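Local coordinates for Lin1840 protein (Listeria innocua serovar 6a, PDB 4ZOC) that probably hydrolyses terminal, non-reducing beta-D-glucosyl residues with release of beta-D-glucose, as a family 3 beta-glucosidase of beta-1,2-glucan metabolism, at residues G62-S65 against A66-I70; R116-A119 against E120-L124; T212-L215 against Y216-L220; D344-R347 against G348-N352. The protein carries 2 engineered substitutions. All blocks are in the same frame, centred on the assembly; numbering follows the deposited sequence.

Contact 1. Residues G62-S65 against A66-I70; sequences GSSS and ALDMI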
loop_
_atom_site.group_PDB
_atom_site.type_symbol
_atom_site.label_atom_id
_atom_site.label_comp_id
_atom_site.label_asym_id
_atom_site.label_seq_id
_atom_site.Cartn_x
_atom_site.Cartn_y
_atom_site.Cartn_z
ATOM N N GLY A 62 -32.947 -5.517 -8.196
ATOM C CA GLY A 62 -32.701 -6.517 -9.156
ATOM C C GLY A 62 -33.947 -7.252 -9.703
ATOM O O GLY A 62 -33.879 -8.445 -9.978
ATOM N N SER A 63 -35.033 -6.516 -9.874
ATOM C CA SER A 63 -36.145 -7.004 -10.726
ATOM C C SER A 63 -35.596 -7.589 -12.062
ATOM O O SER A 63 -34.605 -7.113 -12.580
ATOM C CB SER A 63 -37.162 -5.913 -11.003
ATOM O OG SER A 63 -38.142 -6.350 -11.921
ATOM N N SER A 64 -36.203 -8.680 -12.543
ATOM C CA SER A 64 -35.704 -9.335 -13.734
ATOM C C SER A 64 -36.226 -8.784 -15.022
ATOM O O SER A 64 -35.629 -9.064 -16.067
ATOM C CB SER A 64 -35.884 -10.894 -13.665
ATOM O OG SER A 64 -37.244 -11.228 -13.516
ATOM N N SER A 65 -37.317 -8.010 -14.999
ATOM C CA SER A 65 -37.969 -7.485 -16.202
ATOM C C SER A 65 -39.160 -6.579 -15.837
ATOM O O SER A 65 -39.574 -6.488 -14.663
ATOM C CB SER A 65 -38.566 -8.625 -17.069
ATOM O OG SER A 65 -39.697 -9.213 -16.417
ATOM N N ALA A 66 -39.690 -5.916 -16.846
ATOM C CA ALA A 66 -40.877 -5.048 -16.671
ATOM C C ALA A 66 -42.030 -5.817 -16.114
ATOM O O ALA A 66 -42.714 -5.296 -15.278
ATOM C CB ALA A 66 -41.289 -4.429 -17.985
ATOM N N LEU A 67 -42.225 -7.073 -16.533
ATOM C CA LEU A 67 -43.365 -7.846 -16.037
ATOM C C LEU A 67 -43.156 -8.290 -14.557
ATOM O O LEU A 67 -44.115 -8.469 -13.793
ATOM C CB LEU A 67 -43.683 -9.044 -16.916
ATOM C CG LEU A 67 -44.861 -9.047 -17.876
ATOM C CD1 LEU A 67 -45.159 -7.734 -18.580
ATOM C CD2 LEU A 67 -44.706 -10.160 -18.917
ATOM N N ASP A 68 -41.900 -8.534 -14.197
ATOM C CA ASP A 68 -41.522 -8.820 -12.839
ATOM C C ASP A 68 -41.946 -7.605 -12.002
ATOM O O ASP A 68 -42.694 -7.732 -10.995
ATOM C CB ASP A 68 -40.013 -9.112 -12.711
ATOM C CG ASP A 68 -39.662 -10.035 -11.551
ATOM O OD1 ASP A 68 -40.559 -10.536 -10.831
ATOM O OD2 ASP A 68 -38.436 -10.244 -11.315
ATOM N N MET A 69 -41.506 -6.432 -12.415
ATOM C CA MET A 69 -41.842 -5.194 -11.711
ATOM C C MET A 69 -43.376 -5.002 -11.587
ATOM O O MET A 69 -43.934 -4.774 -10.493
ATOM C CB MET A 69 -41.175 -4.028 -12.430
ATOM C CG MET A 69 -41.453 -2.638 -11.890
ATOM S SD MET A 69 -43.043 -1.893 -12.195
ATOM C CE MET A 69 -42.805 -1.342 -13.889
ATOM N N ILE A 70 -44.057 -5.102 -12.696
ATOM C CA ILE A 70 -45.531 -4.838 -12.701
ATOM C C ILE A 70 -46.269 -5.800 -11.809
ATOM O O ILE A 70 -47.154 -5.374 -11.035
ATOM C CB ILE A 70 -46.099 -4.829 -14.127
ATOM C CG1 ILE A 70 -45.600 -3.617 -14.904
ATOM C CG2 ILE A 70 -47.643 -4.855 -14.107
ATOM C CD1 ILE A 70 -45.659 -3.805 -16.407
#
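Ser-64 holds OG between its own backbone N and carbonyl carbon (chi1 59°), which brings the hydroxyl to the same oxygen of Asp-68 that the Ser-64 amide N-H meets. The aspartate does its share by turning CG anti to its backbone N (chi1 -152°), back from the first turn of helix 66-79 toward the loop that precedes it. OD2 thus accepts twice. Ser-64 N, 3.0 Å from Asp-68 OD2, approaches along the anti lone pair in an almost straight bond, whereas Ser-64 OG, 2.7 Å from Asp-68 OD2, comes in from above the carboxylate plane. Ser-65 is the N-cap: its OG takes a good bond from Asp-68 N at 3.2 Å and a weak one from Leu-67 N. The first helical backbone bond runs from Met-69 N to Ser-65 O at 3.0 Å. Ser-63 adds packing, its OG lying 3.4 Å from Asp-68 CB. Residue Asp-68 stands where a capping box would place its acceptor, but the backbone donor is Ser-64, one position ahead of the cap. Segment 62-65 connects strand 59-61 of the parallel barrel sheet to helix 66-79, and the Ser-64 side chain lies about 13 Å from a bound beta-D-glucopyranose. The other oxygen, Asp-68 OD1, is bonded to Thr-33 OG1 and Asn-34 N. A buried carboxylate gripped by four donors at the start of a helix is likely to be stabilised as the anion, and its bonds join both the 62-65 loop and the loop of Thr-33 and Asn-34 to the helix start.

Contact 2. Residues R116-A119 against E120-L124; sequences RVMA and EVSAL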
loop_
_atom_site.group_PDB
_atom_site.type_symbol
_atom_site.label_atom_id
_atom_site.label_comp_id
_atom_site.label_asym_id
_atom_site.label_seq_id
_atom_site.Cartn_x
_atom_site.Cartn_y
_atom_site.Cartn_z
ATOM N N ARG A 116 -21.939 10.661 -20.928
ATOM C CA ARG A 116 -23.336 11.053 -20.794
ATOM C C ARG A 116 -24.290 10.246 -21.693
ATOM O O ARG A 116 -25.363 9.825 -21.279
ATOM C CB ARG A 116 -23.459 12.543 -21.092
ATOM C CG ARG A 116 -24.849 13.143 -20.762
ATOM C CD ARG A 116 -25.080 14.513 -21.455
ATOM N NE ARG A 116 -25.228 14.314 -22.886
ATOM C CZ ARG A 116 -26.285 13.823 -23.487
ATOM N NH1 ARG A 116 -27.400 13.535 -22.779
ATOM N NH2 ARG A 116 -26.279 13.626 -24.802
ATOM N N VAL A 117 -23.908 10.054 -22.952
ATOM C CA VAL A 117 -24.723 9.261 -23.858
ATOM C C VAL A 117 -24.880 7.818 -23.382
ATOM O O VAL A 117 -25.962 7.255 -23.436
ATOM C CB VAL A 117 -24.153 9.290 -25.295
ATOM C CG1 VAL A 117 -24.806 8.225 -26.178
ATOM C CG2 VAL A 117 -24.319 10.685 -25.888
ATOM N N MET A 118 -23.773 7.232 -22.917
ATOM C CA MET A 118 -23.842 5.916 -22.342
ATOM C C MET A 118 -24.928 5.896 -21.259
ATOM O O MET A 118 -25.805 4.997 -21.236
ATOM C CB MET A 118 -22.510 5.457 -21.786
ATOM C CG MET A 118 -22.521 4.068 -21.120
ATOM S SD MET A 118 -23.183 3.918 -19.474
ATOM C CE MET A 118 -22.089 4.859 -18.474
ATOM N N ALA A 119 -24.854 6.832 -20.303
ATOM C CA ALA A 119 -25.818 6.805 -19.207
ATOM C C ALA A 119 -27.260 7.097 -19.673
ATOM O O ALA A 119 -28.224 6.512 -19.169
ATOM C CB ALA A 119 -25.354 7.784 -18.195
ATOM N N GLU A 120 -27.419 8.014 -20.650
ATOM C CA GLU A 120 -28.745 8.217 -21.243
ATOM C C GLU A 120 -29.381 6.955 -21.880
ATOM O O GLU A 120 -30.559 6.663 -21.621
ATOM C CB GLU A 120 -28.698 9.405 -22.222
ATOM C CG GLU A 120 -30.072 9.752 -22.803
ATOM C CD GLU A 120 -29.917 11.025 -23.577
ATOM O OE1 GLU A 120 -29.632 10.908 -24.743
ATOM O OE2 GLU A 120 -29.979 12.131 -23.011
ATOM N N VAL A 121 -28.611 6.221 -22.692
ATOM C CA VAL A 121 -29.107 4.997 -23.272
ATOM C C VAL A 121 -29.446 3.962 -22.191
ATOM O O VAL A 121 -30.464 3.279 -22.245
ATOM C CB VAL A 121 -28.161 4.430 -24.326
ATOM C CG1 VAL A 121 -28.599 3.070 -24.787
ATOM C CG2 VAL A 121 -28.020 5.369 -25.498
ATOM N N SER A 122 -28.583 3.836 -21.209
ATOM C CA SER A 122 -28.758 2.919 -20.118
ATOM C C SER A 122 -30.106 3.195 -19.455
ATOM O O SER A 122 -30.865 2.275 -19.189
ATOM C CB SER A 122 -27.662 3.154 -19.115
ATOM O OG SER A 122 -26.378 2.704 -19.623
ATOM N N ALA A 123 -30.352 4.473 -19.159
ATOM C CA ALA A 123 -31.612 4.875 -18.503
ATOM C C ALA A 123 -32.829 4.675 -19.399
ATOM O O ALA A 123 -33.848 4.239 -18.919
ATOM C CB ALA A 123 -31.568 6.304 -18.018
ATOM N N LEU A 124 -32.685 4.951 -20.691
ATOM C CA LEU A 124 -33.787 4.705 -21.644
ATOM C C LEU A 124 -34.226 3.240 -21.561
ATOM O O LEU A 124 -35.410 2.914 -21.478
ATOM C CB LEU A 124 -33.253 5.070 -23.079
ATOM C CG LEU A 124 -34.180 4.610 -24.221
ATOM C CD1 LEU A 124 -35.374 5.540 -24.311
ATOM C CD2 LEU A 124 -33.416 4.516 -25.503
HETATM O O HOH W 1 -28.696 12.824 -26.146
#
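Arg-116 and Glu-120, one helical turn apart, run side by side and pair by a salt bridge in which Arg-116 NH1 lies 2.9 Å from Glu-120 OE2. The oxygen sits at the edge of the guanidinium, close to its plane, yet the donor meets the carboxylate from above, because the two flat groups stand 68° apart. A water bridges the other two ends: it accepts from Arg-116 NH2 at 2.9 Å and donates to Glu-120 OE1 at 2.6 Å, so both carboxylate oxygens have a partner. Arg-116 NH2 has a further and stronger one in Glu-113, a turn earlier, and the arginine is therefore shared between two acids. The bend at chi3 (70°) turns the guanidinium along the helix toward Glu-120, whose own chain is extended beyond CG. This is the i to i+4 pairing of an alpha-helix, here helix 112-128, which falls between strands 87-90 and 133-134 of the parallel barrel in the N-terminal domain of this glycosyl hydrolase family 3 enzyme. The backbone N-H groups of Glu-120, Val-121 and Ala-123 are met by the carbonyls four residues back. On another side the hydroxyl of Ser-122 is spent on the backbone: Ser-122 OG donates to Met-118 O at 2.9 Å from above the carbonyl plane, while Ser-122 N reaches the same Met-118 O at 3.0 Å, giving this carbonyl two donors. This buried side of the helix meets helix 158-173, where Met-118 touches Met-168 and both Ala-119 and Ser-122 touch Tyr-172. Val-117 and Val-121, whose side chains meet loosely, face Lys-366 of helix 361-374.

Contact 3. Residues T212-L215 against Y216-L220; sequences TREL and YQNYL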
loop_
_atom_site.group_PDB
_atom_site.type_symbol
_atom_site.label_atom_id
_atom_site.label_comp_id
_atom_site.label_asym_id
_atom_site.label_seq_id
_atom_site.Cartn_x
_atom_site.Cartn_y
_atom_site.Cartn_z
ATOM N N THR A 212 -6.828 11.577 7.013
ATOM C CA THR A 212 -8.001 12.417 6.745
ATOM C C THR A 212 -7.745 13.408 5.623
ATOM O O THR A 212 -8.542 13.553 4.681
ATOM C CB THR A 212 -8.485 13.076 7.999
ATOM O OG1 THR A 212 -8.559 12.112 9.093
ATOM C CG2 THR A 212 -9.872 13.649 7.727
ATOM N N ARG A 213 -6.553 14.013 5.638
ATOM C CA ARG A 213 -6.208 14.996 4.621
ATOM C C ARG A 213 -6.185 14.343 3.251
ATOM O O ARG A 213 -6.659 14.921 2.288
ATOM C CB ARG A 213 -4.836 15.648 4.884
ATOM C CG ARG A 213 -4.486 16.770 3.868
ATOM C CD ARG A 213 -3.032 17.267 4.033
ATOM N NE ARG A 213 -2.158 16.075 4.131
ATOM C CZ ARG A 213 -1.878 15.266 3.100
ATOM N NH1 ARG A 213 -2.360 15.544 1.884
ATOM N NH2 ARG A 213 -1.155 14.104 3.269
ATOM N N GLU A 214 -5.588 13.135 3.169
ATOM C CA GLU A 214 -5.539 12.453 1.855
ATOM C C GLU A 214 -6.961 11.992 1.400
ATOM O O GLU A 214 -7.334 12.091 0.223
ATOM C CB GLU A 214 -4.637 11.216 1.900
ATOM C CG GLU A 214 -3.238 11.624 1.500
ATOM C CD GLU A 214 -3.163 12.166 0.078
ATOM O OE1 GLU A 214 -2.705 13.389 -0.063
ATOM O OE2 GLU A 214 -3.569 11.369 -0.829
ATOM N N LEU A 215 -7.746 11.529 2.342
ATOM C CA LEU A 215 -9.182 11.268 2.051
ATOM C C LEU A 215 -9.864 12.455 1.402
ATOM O O LEU A 215 -10.436 12.416 0.298
ATOM C CB LEU A 215 -9.887 10.835 3.343
ATOM C CG LEU A 215 -11.394 10.551 3.150
ATOM C CD1 LEU A 215 -11.646 9.292 2.329
ATOM C CD2 LEU A 215 -11.908 10.300 4.569
ATOM N N TYR A 216 -9.728 13.618 2.038
ATOM C CA TYR A 216 -10.308 14.840 1.412
ATOM C C TYR A 216 -9.673 15.223 0.087
ATOM O O TYR A 216 -10.365 15.698 -0.857
ATOM C CB TYR A 216 -10.179 16.046 2.351
ATOM C CG TYR A 216 -11.275 16.165 3.412
ATOM C CD1 TYR A 216 -11.208 15.527 4.584
ATOM C CD2 TYR A 216 -12.442 16.922 3.138
ATOM C CE1 TYR A 216 -12.230 15.624 5.526
ATOM C CE2 TYR A 216 -13.448 17.022 4.071
ATOM C CZ TYR A 216 -13.336 16.402 5.279
ATOM O OH TYR A 216 -14.337 16.496 6.234
ATOM N N GLN A 217 -8.333 15.120 0.029
ATOM C CA GLN A 217 -7.609 15.629 -1.137
ATOM C C GLN A 217 -7.901 14.872 -2.425
ATOM O O GLN A 217 -8.128 15.490 -3.486
ATOM C CB GLN A 217 -6.044 15.569 -0.934
ATOM C CG GLN A 217 -5.309 16.220 -2.066
ATOM C CD GLN A 217 -5.596 17.712 -2.133
ATOM O OE1 GLN A 217 -5.439 18.431 -1.154
ATOM N NE2 GLN A 217 -5.988 18.174 -3.284
ATOM N N ASN A 218 -7.915 13.537 -2.313
ATOM C CA ASN A 218 -7.930 12.626 -3.470
ATOM C C ASN A 218 -9.147 11.678 -3.556
ATOM O O ASN A 218 -9.616 11.354 -4.644
ATOM C CB ASN A 218 -6.626 11.874 -3.550
ATOM C CG ASN A 218 -5.469 12.794 -3.951
ATOM O OD1 ASN A 218 -5.585 13.564 -4.870
ATOM N ND2 ASN A 218 -4.376 12.714 -3.262
ATOM N N TYR A 219 -9.633 11.261 -2.389
ATOM C CA TYR A 219 -10.597 10.140 -2.373
ATOM C C TYR A 219 -12.049 10.613 -2.343
ATOM O O TYR A 219 -12.930 9.883 -2.800
ATOM C CB TYR A 219 -10.298 9.208 -1.181
ATOM C CG TYR A 219 -9.126 8.365 -1.506
ATOM C CD1 TYR A 219 -7.869 8.847 -1.342
ATOM C CD2 TYR A 219 -9.276 7.088 -2.102
ATOM C CE1 TYR A 219 -6.783 8.109 -1.740
ATOM C CE2 TYR A 219 -8.182 6.356 -2.434
ATOM C CZ TYR A 219 -6.934 6.871 -2.236
ATOM O OH TYR A 219 -5.824 6.153 -2.679
ATOM N N LEU A 220 -12.310 11.800 -1.782
ATOM C CA LEU A 220 -13.683 12.313 -1.725
ATOM C C LEU A 220 -14.165 13.191 -2.906
ATOM O O LEU A 220 -15.376 13.261 -3.133
ATOM C CB LEU A 220 -13.913 13.065 -0.416
ATOM C CG LEU A 220 -13.782 12.295 0.893
ATOM C CD1 LEU A 220 -14.045 13.233 2.085
ATOM C CD2 LEU A 220 -14.817 11.233 0.867
HETATM O O HOH W 2 -3.462 18.032 0.646
#
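Helix 212-219 of the barrel domain passes from alpha-type turns into one wider pi-type turn, and the bonds of Leu-215 O record the change. Leu-220 N, five residues on, donates to Leu-215 O at 2.9 Å, whereas the usual i+4 donor, Tyr-219 N, makes just a weak bond to the same oxygen. Ahead of this the alpha pattern is regular, as in Tyr-216 N to Thr-212 O at 2.9 Å. Side chains follow the same spacing. Glu-214, bent at chi2 (-62°), lays its carboxylate beside Asn-218, where Asn-218 ND2 donates to Glu-214 OE2 at 2.9 Å in its own amide plane and on the syn side of the acid. Glycerol, probably from the crystallisation liquor, also bonds to OE2. The other oxygen, Glu-214 OE1, takes Arg-213 NH1 at 2.9 Å in a salt bridge. Arg-213 has a stronger partner in Asp-242 of the second subunit, so this corner of the helix takes part in the dimer contact. A water joins Arg-213 NH1 to Gln-217 OE1, which itself accepts from Tyr-688 N. Apolar packing occupies another side. Leu-215 CG meets Leu-220 CG at 3.7 Å, and Leu-220 CD1 rises 4.1 Å above the centre of the Tyr-216 ring. Thr-212 runs alongside that ring, its CG2 3.8 Å from Tyr-216 CE1, while Tyr-216 OH bonds to Glu-260 of helix 250-260. The i+5 backbone bond to Leu-215 O, after regular i+4 bonds, marks an alpha-helix that widens into a pi-type turn.

Contact 4. Residues D344-R347 against G348-N352; sequences DPYR and GLKNN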
loop_
_atom_site.group_PDB
_atom_site.type_symbol
_atom_site.label_atom_id
_atom_site.label_comp_id
_atom_site.label_asym_id
_atom_site.label_seq_id
_atom_site.Cartn_x
_atom_site.Cartn_y
_atom_site.Cartn_z
ATOM N N ASP A 344 -47.998 7.708 -10.481
ATOM C CA ASP A 344 -47.853 6.543 -11.345
ATOM C C ASP A 344 -46.822 5.593 -10.788
ATOM O O ASP A 344 -45.623 5.791 -10.998
ATOM C CB ASP A 344 -47.440 6.961 -12.746
ATOM C CG ASP A 344 -47.275 5.779 -13.706
ATOM O OD1 ASP A 344 -47.642 4.636 -13.374
ATOM O OD2 ASP A 344 -46.783 6.007 -14.854
ATOM N N PRO A 345 -47.278 4.569 -10.074
ATOM C CA PRO A 345 -46.366 3.616 -9.442
ATOM C C PRO A 345 -45.668 2.682 -10.445
ATOM O O PRO A 345 -44.785 1.960 -10.035
ATOM C CB PRO A 345 -47.276 2.823 -8.503
ATOM C CG PRO A 345 -48.661 3.080 -8.969
ATOM C CD PRO A 345 -48.708 4.274 -9.787
ATOM N N TYR A 346 -46.104 2.680 -11.709
ATOM C CA TYR A 346 -45.511 1.892 -12.777
ATOM C C TYR A 346 -44.580 2.673 -13.677
ATOM O O TYR A 346 -44.092 2.119 -14.670
ATOM C CB TYR A 346 -46.642 1.244 -13.631
ATOM C CG TYR A 346 -47.548 0.405 -12.753
ATOM C CD1 TYR A 346 -47.158 -0.839 -12.321
ATOM C CD2 TYR A 346 -48.804 0.880 -12.324
ATOM C CE1 TYR A 346 -47.918 -1.574 -11.447
ATOM C CE2 TYR A 346 -49.567 0.152 -11.444
ATOM C CZ TYR A 346 -49.128 -1.077 -11.020
ATOM O OH TYR A 346 -49.890 -1.819 -10.197
ATOM N N ARG A 347 -44.329 3.954 -13.326
ATOM C CA ARG A 347 -43.414 4.846 -14.000
ATOM C C ARG A 347 -43.404 4.658 -15.517
ATOM O O ARG A 347 -42.372 4.390 -16.180
ATOM C CB ARG A 347 -42.020 4.726 -13.360
ATOM C CG ARG A 347 -41.218 5.965 -13.530
ATOM C CD ARG A 347 -40.280 6.227 -12.386
ATOM N NE ARG A 347 -39.638 7.496 -12.691
ATOM C CZ ARG A 347 -38.595 7.653 -13.504
ATOM N NH1 ARG A 347 -38.036 6.620 -14.121
ATOM N NH2 ARG A 347 -38.137 8.871 -13.714
ATOM N N GLY A 348 -44.591 4.853 -16.082
ATOM C CA GLY A 348 -44.729 4.956 -17.514
ATOM C C GLY A 348 -45.120 3.686 -18.239
ATOM O O GLY A 348 -45.478 3.750 -19.376
ATOM N N LEU A 349 -45.103 2.544 -17.573
ATOM C CA LEU A 349 -45.218 1.311 -18.259
ATOM C C LEU A 349 -46.611 0.654 -18.327
ATOM O O LEU A 349 -46.812 -0.254 -19.105
ATOM C CB LEU A 349 -44.264 0.314 -17.651
ATOM C CG LEU A 349 -42.772 0.652 -17.709
ATOM C CD1 LEU A 349 -41.998 -0.650 -17.367
ATOM C CD2 LEU A 349 -42.371 1.205 -19.052
ATOM N N LYS A 350 -47.526 1.017 -17.440
ATOM C CA LYS A 350 -48.728 0.155 -17.233
ATOM C C LYS A 350 -49.506 -0.047 -18.506
ATOM O O LYS A 350 -49.932 -1.203 -18.809
ATOM C CB LYS A 350 -49.663 0.740 -16.165
ATOM C CG LYS A 350 -50.775 -0.215 -15.693
ATOM C CD LYS A 350 -50.216 -1.480 -15.066
ATOM C CE LYS A 350 -51.174 -2.069 -14.021
ATOM N NZ LYS A 350 -51.429 -3.497 -14.275
ATOM N N ASN A 351 -49.691 1.051 -19.247
ATOM C CA ASN A 351 -50.352 0.988 -20.563
ATOM C C ASN A 351 -49.465 1.358 -21.741
ATOM O O ASN A 351 -49.938 1.885 -22.767
ATOM C CB ASN A 351 -51.535 1.950 -20.537
ATOM C CG ASN A 351 -52.489 1.631 -19.393
ATOM O OD1 ASN A 351 -52.631 2.435 -18.471
ATOM N ND2 ASN A 351 -53.092 0.423 -19.407
ATOM N N ASN A 352 -48.170 1.098 -21.590
ATOM C CA ASN A 352 -47.206 1.535 -22.551
ATOM C C ASN A 352 -46.029 0.567 -22.512
ATOM O O ASN A 352 -45.062 0.761 -21.756
ATOM C CB ASN A 352 -46.734 2.955 -22.297
ATOM C CG ASN A 352 -45.775 3.441 -23.363
ATOM O OD1 ASN A 352 -45.795 2.963 -24.480
ATOM N ND2 ASN A 352 -44.920 4.359 -23.016
HETATM O O HOH W 3 -47.842 3.661 -16.214
#
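Three successive beta turns and an Asx turn shape this loop between helices 322-338 and 361-374: a type I turn from Asp-344 to Arg-347, a type I' turn from Tyr-346 to Leu-349, and a second type I turn from Leu-349 to Asn-352. Asp-344 binds the first two together. Its OD1 accepts from Tyr-346 N at 3.0 Å, which defines the Asx turn, and its OD2 accepts from Gly-348 N at 2.8 Å, each donor arriving from above the carboxylate plane. The anti setting of CG (chi1 -180°) directs the acid across the turn to these N-H groups. A water extends the grip, donating to Asp-344 OD2 at 2.9 Å and accepting from Lys-350 N at 2.9 Å. Arg-347 and Gly-348 both have positive phi, as a type I' turn requires. The closing bond, Leu-349 N to Tyr-346 O, is 3.1 Å long. Arg-347 turns its guanidinium elsewhere, donating to the backbone oxygens of Leu-179, Gln-185 and Leu-339. Beyond the type I' turn, Lys-350 runs alongside Tyr-346, its methylenes covering one ring face. The ammonium has a long, weak ion pair with Glu-74, and any cation-pi attraction to the ring is weak at best. The CH-pi contact is closer: Lys-350 CD sits 3.9 Å from the centroid of the Tyr-346 ring, only 9° off its normal.

Overall arrangement
Contacts 1, 2, 3 and 4 come in series along the chain. The first three belong to the barrel domain, each involving a different helix. Contacts 1 and 4 are neighbours, with centres about 12 Å apart: Met-69 CE of helix 66-79 packs on Leu-349 CD1 at 3.6 Å, so the loop following helix 322-338 closes against an early barrel helix. Contact 2, on helix 112-128, has its centre about 20 Å from those of both. Contact 3 lies across the chain's centre from contacts 1 and 2, about 39 Å from contact 1 between centres, where the barrel meets the second subunit. Each contact is thus a local cluster, three of them in separate parts of the barrel domain and contact 4 packed against its helix 66-79.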